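Local coordinates for glucuronan lyase A (Trichoderma reesei, PDB 2ZZJ), which probably cleaves beta-1,4-linked glucuronan chains from within, as an endo-acting polysaccharide lyase of family 20, and binds a calcium ion, at residues W113-V124 with R135-V146. Sequence-based numbering, arbitrary orientation.
Sequences WIQNNQLYSRYV and RNIVTRPNLATV
Y123 and V138 pair across two antiparallel strands, 118-126 and 135-145, of a beta hairpin in the jelly roll. V138 CB sits over one face of the Y123 ring, 3.8 Å from its centroid. A chi1 of 52° sets Y123 CG between its backbone N and carbonyl carbon, which lays the ring across the neighbouring strand. Y123 OH hydrogen-bonds to E180 OE1, and R140 NE forms a salt bridge with E180 OE2. S121 and R140 are joined by two nearly straight backbone bonds, S121 N to R140 O at 3.0 Å and R140 N to S121 O at 2.8 Å. S121 OG hydrogen-bonds to M111 O. L143 CD1 packs on S121 CB on this inner face, towards strand 166-172.

The other face, with Y120, P141 and N142, is the solvent side. P141 CB lies over the Y120 ring, 3.9 Å from its centroid, and Q115 CB lies over the rim of the opposite face. A water links Y120 OH to N142 ND2. With an alanine at Y120, a gap would probably open between P141 and Q115, and the water would be likely to lose its hydroxyl partner. R122 bends at chi3 and crosses I137 CG2, 3.7 Å from R122 NH2; R122 NE hydrogen-bonds to S109 O. The chemistry implies a sheet joined by backbone bonds, with Y123, S121 and R140 polar ends paired inside, though R135 NH1 is buried without a partner.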
ATOM      1  N   TRP A 113      -4.813   3.672   1.032  1.00 12.94           N
ATOM      2  CA  TRP A 113      -4.628   4.690   2.057  1.00 12.87           C
ATOM      3  C   TRP A 113      -5.860   4.912   2.908  1.00 13.85           C
ATOM      4  O   TRP A 113      -6.919   4.404   2.579  1.00 13.22           O
ATOM      5  CB  TRP A 113      -4.112   6.011   1.463  1.00 13.06           C
ATOM      6  CG  TRP A 113      -5.058   6.823   0.553  1.00 14.30           C
ATOM      7  CD1 TRP A 113      -5.750   7.969   0.903  1.00 15.56           C
ATOM      8  CD2 TRP A 113      -5.300   6.635  -0.853  1.00 15.69           C
ATOM      9  NE1 TRP A 113      -6.435   8.464  -0.183  1.00 14.66           N
ATOM     10  CE2 TRP A 113      -6.180   7.674  -1.270  1.00 14.39           C
ATOM     11  CE3 TRP A 113      -4.864   5.685  -1.806  1.00 14.10           C
ATOM     12  CZ2 TRP A 113      -6.624   7.797  -2.595  1.00 13.39           C
ATOM     13  CZ3 TRP A 113      -5.328   5.791  -3.128  1.00 15.29           C
ATOM     14  CH2 TRP A 113      -6.207   6.857  -3.500  1.00 15.60           C
ATOM     15  N   ILE A 114      -5.650   5.607   4.030  1.00 14.81           N
ATOM     16  CA  ILE A 114      -6.733   6.098   4.923  1.00 16.26           C
ATOM     17  C   ILE A 114      -6.963   7.575   4.637  1.00 16.13           C
ATOM     18  O   ILE A 114      -6.014   8.345   4.610  1.00 15.75           O
ATOM     19  CB  ILE A 114      -6.333   5.954   6.449  1.00 16.20           C
ATOM     20  CG1 ILE A 114      -5.844   4.533   6.781  1.00 18.44           C
ATOM     21  CG2 ILE A 114      -7.523   6.254   7.359  1.00 16.23           C
ATOM     22  CD1 ILE A 114      -6.876   3.456   6.552  1.00 18.72           C
ATOM     23  N   GLN A 115      -8.221   7.978   4.429  1.00 17.56           N
ATOM     24  CA  GLN A 115      -8.593   9.387   4.307  1.00 18.59           C
ATOM     25  C   GLN A 115      -9.809   9.539   5.215  1.00 18.41           C
ATOM     26  O   GLN A 115     -10.763   8.810   5.065  1.00 17.50           O
ATOM     27  CB  GLN A 115      -8.946   9.685   2.835  1.00 19.38           C
ATOM     28  CG  GLN A 115      -8.817  11.110   2.386  1.00 21.57           C
ATOM     29  CD  GLN A 115      -8.901  11.267   0.862  1.00 20.94           C
ATOM     30  OE1 GLN A 115      -8.075  10.748   0.110  1.00 22.04           O
ATOM     31  NE2 GLN A 115      -9.890  12.037   0.407  1.00 22.20           N
ATOM     32  N   ASN A 116      -9.757  10.436   6.186  1.00 18.68           N
ATOM     33  CA  ASN A 116     -10.775  10.428   7.258  1.00 19.98           C
ATOM     34  C   ASN A 116     -10.809   9.024   7.860  1.00 19.42           C
ATOM     35  O   ASN A 116      -9.740   8.470   8.141  1.00 19.66           O
ATOM     36  CB  ASN A 116     -12.142  10.864   6.698  1.00 20.64           C
ATOM     37  CG  ASN A 116     -12.134  12.341   6.243  1.00 24.72           C
ATOM     38  OD1 ASN A 116     -11.873  13.225   7.056  1.00 29.95           O
ATOM     39  ND2 ASN A 116     -12.428  12.597   4.964  1.00 24.06           N
ATOM     40  N   ASN A 117     -11.990   8.411   8.009  1.00 18.68           N
ATOM     41  CA  ASN A 117     -12.023   7.038   8.550  1.00 18.56           C
ATOM     42  C   ASN A 117     -12.298   5.990   7.475  1.00 17.86           C
ATOM     43  O   ASN A 117     -12.839   4.920   7.746  1.00 17.78           O
ATOM     44  CB  ASN A 117     -13.023   6.904   9.710  1.00 19.56           C
ATOM     45  CG  ASN A 117     -14.450   7.050   9.262  1.00 19.89           C
ATOM     46  OD1 ASN A 117     -14.725   7.543   8.170  1.00 22.37           O
ATOM     47  ND2 ASN A 117     -15.381   6.614  10.113  1.00 26.42           N
ATOM     48  N   GLN A 118     -11.903   6.296   6.255  1.00 17.97           N
ATOM     49  CA  GLN A 118     -12.270   5.458   5.129  1.00 17.92           C
ATOM     50  C   GLN A 118     -11.033   4.905   4.429  1.00 17.75           C
ATOM     51  O   GLN A 118     -10.060   5.636   4.252  1.00 17.25           O
ATOM     52  CB  GLN A 118     -13.077   6.301   4.151  1.00 18.93           C
ATOM     53  CG  GLN A 118     -14.430   6.768   4.726  1.00 20.68           C
ATOM     54  CD  GLN A 118     -15.381   5.589   4.886  1.00 21.73           C
ATOM     55  OE1 GLN A 118     -15.982   5.391   5.947  1.00 25.75           O
ATOM     56  NE2 GLN A 118     -15.444   4.759   3.869  1.00 20.77           N
ATOM     57  N   LEU A 119     -11.093   3.626   4.044  1.00 16.66           N
ATOM     58  CA  LEU A 119     -10.098   3.023   3.140  1.00 15.96           C
ATOM     59  C   LEU A 119     -10.341   3.464   1.709  1.00 15.93           C
ATOM     60  O   LEU A 119     -11.450   3.276   1.178  1.00 16.46           O
ATOM     61  CB  LEU A 119     -10.199   1.513   3.158  1.00 15.76           C
ATOM     62  CG  LEU A 119      -9.021   0.687   2.622  1.00 16.87           C
ATOM     63  CD1 LEU A 119      -7.873   0.759   3.596  1.00 16.36           C
ATOM     64  CD2 LEU A 119      -9.440  -0.763   2.389  1.00 16.55           C
ATOM     65  N   TYR A 120      -9.306   4.015   1.088  1.00 14.98           N
ATOM     66  CA  TYR A 120      -9.319   4.371  -0.323  1.00 16.15           C
ATOM     67  C   TYR A 120      -8.336   3.506  -1.114  1.00 15.35           C
ATOM     68  O   TYR A 120      -7.302   3.096  -0.580  1.00 14.34           O
ATOM     69  CB  TYR A 120      -8.802   5.799  -0.464  1.00 17.35           C
ATOM     70  CG  TYR A 120      -9.824   6.893  -0.267  1.00 19.41           C
ATOM     71  CD1 TYR A 120      -9.960   7.898  -1.229  1.00 22.02           C
ATOM     72  CD2 TYR A 120     -10.622   6.940   0.882  1.00 20.05           C
ATOM     73  CE1 TYR A 120     -10.887   8.926  -1.074  1.00 21.95           C
ATOM     74  CE2 TYR A 120     -11.562   7.987   1.052  1.00 23.06           C
ATOM     75  CZ  TYR A 120     -11.672   8.964   0.062  1.00 21.96           C
ATOM     76  OH  TYR A 120     -12.592  10.001   0.220  1.00 23.55           O
ATOM     77  N   SER A 121      -8.597   3.288  -2.403  1.00 15.77           N
ATOM     78  CA  SER A 121      -7.549   2.733  -3.258  1.00 15.41           C
ATOM     79  C   SER A 121      -7.655   3.350  -4.626  1.00 18.04           C
ATOM     80  O   SER A 121      -8.504   4.226  -4.842  1.00 17.75           O
ATOM     81  CB  SER A 121      -7.574   1.193  -3.323  1.00 16.75           C
ATOM     82  OG  SER A 121      -6.369   0.709  -3.934  1.00 14.96           O
ATOM     83  N   ARG A 122      -6.786   2.928  -5.534  1.00 17.89           N
ATOM     84  CA  ARG A 122      -6.807   3.442  -6.903  1.00 18.99           C
ATOM     85  C   ARG A 122      -6.057   2.489  -7.781  1.00 20.38           C
ATOM     86  O   ARG A 122      -5.351   1.625  -7.281  1.00 19.67           O
ATOM     87  CB  ARG A 122      -6.092   4.790  -6.951  1.00 18.80           C
ATOM     88  CG  ARG A 122      -4.622   4.689  -6.739  1.00 18.24           C
ATOM     89  CD  ARG A 122      -3.940   6.043  -6.683  1.00 18.72           C
ATOM     90  NE  ARG A 122      -2.604   5.935  -7.237  1.00 17.93           N
ATOM     91  CZ  ARG A 122      -1.832   6.973  -7.553  1.00 22.96           C
ATOM     92  NH1 ARG A 122      -0.624   6.775  -8.053  1.00 20.77           N
ATOM     93  NH2 ARG A 122      -2.269   8.223  -7.373  1.00 22.25           N
ATOM     94  N   TYR A 123      -6.225   2.625  -9.096  1.00 20.22           N
ATOM     95  CA  TYR A 123      -5.301   2.030 -10.031  1.00 22.73           C
ATOM     96  C   TYR A 123      -5.004   3.097 -11.078  1.00 23.85           C
ATOM     97  O   TYR A 123      -5.736   4.103 -11.176  1.00 23.51           O
ATOM     98  CB  TYR A 123      -5.869   0.761 -10.672  1.00 23.45           C
ATOM     99  CG  TYR A 123      -7.251   0.902 -11.298  1.00 23.03           C
ATOM    100  CD1 TYR A 123      -7.413   1.264 -12.653  1.00 26.22           C
ATOM    101  CD2 TYR A 123      -8.386   0.667 -10.558  1.00 23.06           C
ATOM    102  CE1 TYR A 123      -8.703   1.390 -13.234  1.00 26.19           C
ATOM    103  CE2 TYR A 123      -9.669   0.789 -11.118  1.00 24.44           C
ATOM    104  CZ  TYR A 123      -9.822   1.154 -12.469  1.00 26.93           C
ATOM    105  OH  TYR A 123     -11.119   1.270 -13.003  1.00 27.43           O
ATOM    106  N   VAL A 124      -3.931   2.870 -11.829  1.00 25.21           N
ATOM    107  CA  VAL A 124      -3.442   3.791 -12.850  1.00 26.70           C
ATOM    108  C   VAL A 124      -3.380   3.066 -14.183  1.00 27.82           C
ATOM    109  O   VAL A 124      -2.954   1.914 -14.254  1.00 28.04           O
ATOM    110  CB  VAL A 124      -2.045   4.334 -12.449  1.00 26.05           C
ATOM    111  CG1 VAL A 124      -1.490   5.277 -13.477  1.00 28.84           C
ATOM    112  CG2 VAL A 124      -2.151   5.079 -11.120  1.00 26.41           C
ATOM    113  N   ARG A 135      -1.663   9.574 -18.774  1.00 39.40           N
ATOM    114  CA  ARG A 135      -2.032   8.511 -17.824  1.00 39.09           C
ATOM    115  C   ARG A 135      -3.300   8.929 -17.084  1.00 38.54           C
ATOM    116  O   ARG A 135      -3.583  10.118 -16.953  1.00 39.19           O
ATOM    117  CB  ARG A 135      -0.893   8.237 -16.836  1.00 39.30           C
ATOM    118  CG  ARG A 135      -0.855   9.172 -15.650  1.00 39.71           C
ATOM    119  CD  ARG A 135       0.052   8.635 -14.550  1.00 41.97           C
ATOM    120  NE  ARG A 135       0.361   9.686 -13.585  1.00 44.32           N
ATOM    121  CZ  ARG A 135       0.834   9.468 -12.360  1.00 47.87           C
ATOM    122  NH1 ARG A 135       1.054   8.223 -11.938  1.00 50.38           N
ATOM    123  NH2 ARG A 135       1.083  10.491 -11.548  1.00 48.40           N
ATOM    124  N   ASN A 136      -4.062   7.944 -16.615  1.00 37.28           N
ATOM    125  CA  ASN A 136      -5.318   8.168 -15.931  1.00 35.71           C
ATOM    126  C   ASN A 136      -5.244   7.491 -14.566  1.00 34.40           C
ATOM    127  O   ASN A 136      -4.745   6.374 -14.460  1.00 35.16           O
ATOM    128  CB  ASN A 136      -6.480   7.603 -16.778  1.00 36.50           C
ATOM    129  CG  ASN A 136      -7.860   8.039 -16.279  1.00 38.57           C
ATOM    130  OD1 ASN A 136      -8.830   7.279 -16.375  1.00 43.62           O
ATOM    131  ND2 ASN A 136      -7.960   9.257 -15.744  1.00 41.59           N
ATOM    132  N   ILE A 137      -5.710   8.183 -13.534  1.00 32.58           N
ATOM    133  CA  ILE A 137      -5.764   7.661 -12.164  1.00 30.55           C
ATOM    134  C   ILE A 137      -7.226   7.465 -11.792  1.00 29.87           C
ATOM    135  O   ILE A 137      -7.994   8.434 -11.738  1.00 29.37           O
ATOM    136  CB  ILE A 137      -5.067   8.610 -11.162  1.00 31.12           C
ATOM    137  CG1 ILE A 137      -3.604   8.845 -11.572  1.00 29.67           C
ATOM    138  CG2 ILE A 137      -5.145   8.056  -9.731  1.00 30.63           C
ATOM    139  CD1 ILE A 137      -2.859   9.949 -10.765  1.00 30.82           C
ATOM    140  N   VAL A 138      -7.626   6.218 -11.553  1.00 27.62           N
ATOM    141  CA  VAL A 138      -9.005   5.936 -11.127  1.00 27.33           C
ATOM    142  C   VAL A 138      -9.014   5.713  -9.613  1.00 26.90           C
ATOM    143  O   VAL A 138      -8.496   4.702  -9.142  1.00 25.72           O
ATOM    144  CB  VAL A 138      -9.579   4.703 -11.831  1.00 26.96           C
ATOM    145  CG1 VAL A 138     -10.964   4.385 -11.306  1.00 27.82           C
ATOM    146  CG2 VAL A 138      -9.608   4.909 -13.374  1.00 27.98           C
ATOM    147  N   THR A 139      -9.596   6.653  -8.873  1.00 26.53           N
ATOM    148  CA  THR A 139      -9.685   6.553  -7.421  1.00 25.79           C
ATOM    149  C   THR A 139     -10.987   5.898  -7.031  1.00 25.91           C
ATOM    150  O   THR A 139     -12.047   6.226  -7.581  1.00 26.09           O
ATOM    151  CB  THR A 139      -9.544   7.938  -6.771  1.00 26.39           C
ATOM    152  OG1 THR A 139      -8.233   8.431  -7.054  1.00 26.87           O
ATOM    153  CG2 THR A 139      -9.718   7.874  -5.253  1.00 26.24           C
ATOM    154  N   ARG A 140     -10.905   4.951  -6.095  1.00 24.14           N
ATOM    155  CA  ARG A 140     -12.067   4.271  -5.578  1.00 24.27           C
ATOM    156  C   ARG A 140     -12.181   4.559  -4.085  1.00 23.79           C
ATOM    157  O   ARG A 140     -11.430   3.964  -3.286  1.00 23.63           O
ATOM    158  CB  ARG A 140     -11.969   2.766  -5.860  1.00 23.70           C
ATOM    159  CG  ARG A 140     -11.987   2.421  -7.371  1.00 26.05           C
ATOM    160  CD  ARG A 140     -13.312   2.902  -8.003  1.00 28.90           C
ATOM    161  NE  ARG A 140     -13.473   2.499  -9.402  1.00 30.16           N
ATOM    162  CZ  ARG A 140     -14.272   3.115 -10.278  1.00 30.60           C
ATOM    163  NH1 ARG A 140     -14.994   4.194  -9.927  1.00 28.25           N
ATOM    164  NH2 ARG A 140     -14.344   2.657 -11.517  1.00 28.53           N
ATOM    165  N   PRO A 141     -13.067   5.508  -3.704  1.00 23.39           N
ATOM    166  CA  PRO A 141     -13.103   5.967  -2.337  1.00 22.24           C
ATOM    167  C   PRO A 141     -13.996   5.104  -1.472  1.00 22.13           C
ATOM    168  O   PRO A 141     -14.774   4.310  -2.002  1.00 22.73           O
ATOM    169  CB  PRO A 141     -13.720   7.364  -2.478  1.00 23.28           C
ATOM    170  CG  PRO A 141     -14.724   7.178  -3.597  1.00 23.34           C
ATOM    171  CD  PRO A 141     -14.050   6.236  -4.553  1.00 23.55           C
ATOM    172  N   ASN A 142     -13.871   5.273  -0.159  1.00 20.44           N
ATOM    173  CA  ASN A 142     -14.832   4.803   0.823  1.00 20.14           C
ATOM    174  C   ASN A 142     -15.103   3.321   0.673  1.00 20.28           C
ATOM    175  O   ASN A 142     -16.256   2.882   0.736  1.00 20.21           O
ATOM    176  CB  ASN A 142     -16.152   5.605   0.727  1.00 19.95           C
ATOM    177  CG  ASN A 142     -15.910   7.102   0.746  1.00 21.29           C
ATOM    178  OD1 ASN A 142     -15.205   7.605   1.627  1.00 20.02           O
ATOM    179  ND2 ASN A 142     -16.488   7.825  -0.225  1.00 24.13           N
ATOM    180  N   LEU A 143     -14.035   2.553   0.478  1.00 19.25           N
ATOM    181  CA  LEU A 143     -14.184   1.102   0.334  1.00 18.31           C
ATOM    182  C   LEU A 143     -14.698   0.455   1.592  1.00 18.73           C
ATOM    183  O   LEU A 143     -15.441  -0.547   1.540  1.00 18.11           O
ATOM    184  CB  LEU A 143     -12.866   0.457  -0.084  1.00 19.32           C
ATOM    185  CG  LEU A 143     -12.234   0.984  -1.367  1.00 20.01           C
ATOM    186  CD1 LEU A 143     -10.816   0.461  -1.540  1.00 22.88           C
ATOM    187  CD2 LEU A 143     -13.113   0.557  -2.541  1.00 25.08           C
ATOM    188  N   ALA A 144     -14.275   0.994   2.729  1.00 17.77           N
ATOM    189  CA  ALA A 144     -14.667   0.485   4.025  1.00 18.64           C
ATOM    190  C   ALA A 144     -14.359   1.504   5.077  1.00 19.12           C
ATOM    191  O   ALA A 144     -13.342   2.211   5.002  1.00 18.03           O
ATOM    192  CB  ALA A 144     -13.926  -0.803   4.374  1.00 18.90           C
ATOM    193  N   THR A 145     -15.230   1.552   6.078  1.00 19.13           N
ATOM    194  CA  THR A 145     -14.971   2.280   7.312  1.00 19.39           C
ATOM    195  C   THR A 145     -13.918   1.537   8.133  1.00 19.11           C
ATOM    196  O   THR A 145     -14.008   0.313   8.377  1.00 19.85           O
ATOM    197  CB  THR A 145     -16.283   2.433   8.145  1.00 20.40           C
ATOM    198  OG1 THR A 145     -17.249   3.087   7.324  1.00 24.47           O
ATOM    199  CG2 THR A 145     -16.031   3.278   9.341  1.00 21.67           C
ATOM    200  N   VAL A 146     -12.911   2.280   8.557  1.00 17.23           N
ATOM    201  CA  VAL A 146     -11.803   1.699   9.270  1.00 17.86           C
ATOM    202  C   VAL A 146     -11.836   2.132  10.730  1.00 18.18           C
ATOM    203  O   VAL A 146     -11.726   3.343  11.027  1.00 18.86           O
ATOM    204  CB  VAL A 146     -10.432   2.123   8.623  1.00 16.53           C
ATOM    205  CG1 VAL A 146      -9.312   1.472   9.347  1.00 16.62           C
ATOM    206  CG2 VAL A 146     -10.389   1.767   7.130  1.00 17.10           C
TER
HETATM  207  O   HOH W   1     -15.566  10.661  -0.574  1.00 33.75           O